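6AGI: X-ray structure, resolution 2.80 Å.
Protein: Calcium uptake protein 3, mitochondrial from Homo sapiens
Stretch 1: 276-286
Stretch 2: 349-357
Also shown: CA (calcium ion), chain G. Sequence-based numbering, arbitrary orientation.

Stretch 1, residues 276-286: VFLENVRYSIP
Stretch 2, residues 349-357: FKIFDVDKD

When a helix packs against the end of another helix that runs into a calcium-binding loop, the contact is usually built from side chains spaced three or four residues apart along one face. This mitochondrial calcium uptake protein offers a worked example. Each stretch enters already in helix, stretch 1 through Ser284 and stretch 2 through Phe352, after which stretch 2 turns into the loop. In register, the CA atoms of Val281 and Ile351 are 5.3 Å apart and those of Ser284 and Lys350 6.2 Å. Together the stretches bury 454 Å².

Val276 lies beyond reach. Phe277 starts the contact: its CA-to-CB bond points sideways, but chi1 of -161° (t) and chi2 of 57° bring the ring's end inward. Phe277 CZ lies 3.0 Å from Ile351 O, 3.5 Å from Ile351 CG2 and 3.9 Å from Phe352 CD1. The two phenyl rings meet obliquely, centroids 5.7 Å apart and planes at 51°. Phe352 (chi1 -61°, m; chi2 -88°) directs its CA-to-CB bond away, yet its ring returns to the contact.

Leu278 is out of reach; Glu279 is modelled only to CB, and the atoms present make no contact. One turn after Phe277, Asn280 points toward stretch 2 with chi1 at 155° (t), placing its ND2 3.2 Å from Ile351 O, in the region where the second helix ends. Val281 follows, buried and in the p rotamer; its CG2 packs 3.9 Å from CG1 of Ile351, itself m at chi1 and t at chi2. The backbone hydrogen bond from Val281 N to Phe277 O, 3.0 Å, is a helical i to i-4 bond linking these two positions.

Arg282 and Tyr283 are likewise modelled only to CB, and the atoms present make no contact. Ser284 points toward stretch 2, and its m rotamer brings OG within 2.7 Å of Asn280 O and 2.6 Å of Asn280 OD1. Its CB lies 3.8 Å from Lys350 O, and its OG 3.6 Å from Lys356 NZ, the end of a long side chain reaching back from the loop.

Ile285 leaves helical geometry at phi/psi -128/82, but still points toward stretch 2, where its CD1 meets Lys350 CG at 3.8 Å. Pro286 continues beyond the contact.

Beyond the packed helix end, Asp353 leaves helical geometry at -84/90 and turns its CB away from stretch 1. Its OD1 binds calcium at 2.4 Å, joined by Asp355 OD1 at 2.1 Å and Asp357 OD1 at 2.2 Å. Asp357 N also donates to Asp353 OD1 at 3.1 Å.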

# COMPACT_ATOMS: atom_id res chain seq x y z
N VAL B 276 -9.53 24.97 11.00
CA VAL B 276 -10.79 25.03 10.25
C VAL B 276 -11.47 23.68 10.20
O VAL B 276 -12.71 23.58 10.19
CB VAL B 276 -10.54 25.57 8.83
CG1 VAL B 276 -11.87 25.85 8.14
CG2 VAL B 276 -9.72 26.83 8.87
N PHE B 277 -10.69 22.60 10.20
CA PHE B 277 -11.28 21.27 10.17
C PHE B 277 -11.92 20.91 11.51
O PHE B 277 -13.03 20.35 11.55
CB PHE B 277 -10.21 20.26 9.80
CG PHE B 277 -10.76 18.97 9.32
CD1 PHE B 277 -11.63 18.94 8.24
CD2 PHE B 277 -10.43 17.79 9.95
CE1 PHE B 277 -12.14 17.74 7.79
CE2 PHE B 277 -10.94 16.59 9.52
CZ PHE B 277 -11.79 16.56 8.43
N LEU B 278 -11.25 21.23 12.61
CA LEU B 278 -11.86 21.01 13.92
C LEU B 278 -13.12 21.85 14.07
O LEU B 278 -14.14 21.38 14.59
CB LEU B 278 -10.86 21.32 15.03
CG LEU B 278 -9.71 20.33 15.21
CD1 LEU B 278 -8.70 20.88 16.20
CD2 LEU B 278 -10.24 18.97 15.64
N GLU B 279 -13.08 23.11 13.62
CA GLU B 279 -14.28 23.92 13.63
C GLU B 279 -15.37 23.28 12.76
O GLU B 279 -16.57 23.51 13.00
CB GLU B 279 -13.97 25.35 13.17
N ASN B 280 -14.97 22.47 11.78
CA ASN B 280 -15.97 21.80 10.95
C ASN B 280 -16.61 20.63 11.71
O ASN B 280 -17.84 20.51 11.72
CB ASN B 280 -15.32 21.35 9.62
CG ASN B 280 -16.01 20.14 8.93
OD1 ASN B 280 -17.18 19.85 9.15
ND2 ASN B 280 -15.26 19.46 8.07
N VAL B 281 -15.83 19.87 12.49
CA VAL B 281 -16.47 18.79 13.25
C VAL B 281 -17.33 19.34 14.38
O VAL B 281 -18.43 18.83 14.64
CB VAL B 281 -15.45 17.76 13.76
CG1 VAL B 281 -14.37 18.40 14.61
CG2 VAL B 281 -16.18 16.65 14.52
N ARG B 282 -16.89 20.42 15.05
CA ARG B 282 -17.67 20.91 16.18
C ARG B 282 -19.05 21.41 15.74
O ARG B 282 -20.06 21.16 16.41
CB ARG B 282 -16.91 22.02 16.92
N TYR B 283 -19.12 22.04 14.56
CA TYR B 283 -20.39 22.55 14.06
C TYR B 283 -21.16 21.56 13.19
O TYR B 283 -22.39 21.65 13.13
CB TYR B 283 -20.16 23.84 13.25
N SER B 284 -20.48 20.62 12.54
CA SER B 284 -21.18 19.60 11.76
C SER B 284 -21.89 18.58 12.64
O SER B 284 -22.85 17.94 12.19
CB SER B 284 -20.21 18.87 10.83
OG SER B 284 -19.63 19.77 9.90
N ILE B 285 -21.44 18.42 13.88
CA ILE B 285 -21.94 17.38 14.77
C ILE B 285 -22.35 18.09 16.07
O ILE B 285 -21.59 18.19 17.04
CB ILE B 285 -20.91 16.22 14.86
CG1 ILE B 285 -21.62 14.87 15.05
CG2 ILE B 285 -19.74 16.44 15.84
CD1 ILE B 285 -22.59 14.53 13.93
N PRO B 286 -23.56 18.67 16.08
CA PRO B 286 -23.99 19.48 17.25
C PRO B 286 -24.20 18.66 18.51
O PRO B 286 -24.02 19.18 19.62
CB PRO B 286 -25.31 20.12 16.77
CG PRO B 286 -25.39 19.85 15.28
CD PRO B 286 -24.62 18.58 15.07
N PHE B 349 -18.06 10.37 8.17
CA PHE B 349 -18.63 11.19 7.10
C PHE B 349 -18.80 12.64 7.54
O PHE B 349 -18.42 13.56 6.81
CB PHE B 349 -19.95 10.59 6.60
CG PHE B 349 -19.75 9.58 5.51
CD1 PHE B 349 -18.87 8.50 5.69
CD2 PHE B 349 -20.36 9.73 4.27
CE1 PHE B 349 -18.66 7.57 4.69
CE2 PHE B 349 -20.15 8.80 3.25
CZ PHE B 349 -19.30 7.72 3.47
N LYS B 350 -19.34 12.87 8.74
CA LYS B 350 -19.50 14.25 9.18
C LYS B 350 -18.16 14.94 9.41
O LYS B 350 -18.07 16.17 9.31
CB LYS B 350 -20.36 14.30 10.45
CG LYS B 350 -21.81 14.81 10.25
CD LYS B 350 -22.67 13.97 9.30
CE LYS B 350 -24.13 14.44 9.31
NZ LYS B 350 -24.28 15.93 9.31
N ILE B 351 -17.11 14.19 9.72
CA ILE B 351 -15.80 14.80 9.87
C ILE B 351 -15.22 15.20 8.52
O ILE B 351 -14.79 16.34 8.33
CB ILE B 351 -14.86 13.85 10.64
CG1 ILE B 351 -15.34 13.69 12.08
CG2 ILE B 351 -13.44 14.36 10.65
CD1 ILE B 351 -14.62 12.59 12.81
N PHE B 352 -15.26 14.29 7.53
CA PHE B 352 -14.55 14.49 6.26
C PHE B 352 -15.40 14.97 5.09
O PHE B 352 -14.82 15.42 4.08
CB PHE B 352 -13.85 13.20 5.81
CG PHE B 352 -12.83 12.69 6.77
CD1 PHE B 352 -11.51 13.12 6.68
CD2 PHE B 352 -13.17 11.78 7.75
CE1 PHE B 352 -10.55 12.64 7.56
CE2 PHE B 352 -12.21 11.30 8.63
CZ PHE B 352 -10.90 11.73 8.53
N ASP B 353 -16.72 14.84 5.14
CA ASP B 353 -17.52 15.20 3.98
C ASP B 353 -17.75 16.71 4.05
O ASP B 353 -18.60 17.21 4.79
CB ASP B 353 -18.83 14.41 3.98
CG ASP B 353 -19.93 15.04 3.15
OD1 ASP B 353 -19.65 15.64 2.09
OD2 ASP B 353 -21.10 14.94 3.58
N VAL B 354 -16.79 17.40 3.43
CA VAL B 354 -16.74 18.85 3.30
C VAL B 354 -17.76 19.40 2.32
O VAL B 354 -18.42 20.41 2.57
CB VAL B 354 -15.34 19.33 2.87
CG1 VAL B 354 -14.31 18.97 3.93
CG2 VAL B 354 -14.96 18.72 1.53
N ASP B 355 -17.89 18.70 1.19
CA ASP B 355 -18.80 19.10 0.15
C ASP B 355 -20.20 19.12 0.82
O ASP B 355 -21.06 19.90 0.42
CB ASP B 355 -18.78 18.11 -1.01
CG ASP B 355 -19.17 16.71 -0.59
OD1 ASP B 355 -19.46 16.51 0.61
OD2 ASP B 355 -19.19 15.81 -1.46
N LYS B 356 -20.41 18.25 1.82
CA LYS B 356 -21.72 18.13 2.48
C LYS B 356 -22.79 17.50 1.56
O LYS B 356 -23.92 17.97 1.50
CB LYS B 356 -22.20 19.51 2.98
CG LYS B 356 -21.11 20.40 3.61
CD LYS B 356 -20.96 20.22 5.11
CE LYS B 356 -19.97 21.23 5.71
NZ LYS B 356 -20.39 21.81 7.02
N ASP B 357 -22.43 16.39 0.89
CA ASP B 357 -23.37 15.59 0.11
C ASP B 357 -23.81 14.33 0.83
O ASP B 357 -24.57 13.54 0.25
CB ASP B 357 -22.75 15.15 -1.20
CG ASP B 357 -21.50 14.33 -0.98
OD1 ASP B 357 -21.17 14.10 0.22
OD2 ASP B 357 -20.89 13.85 -1.96
CA CA G . -19.00 14.57 0.03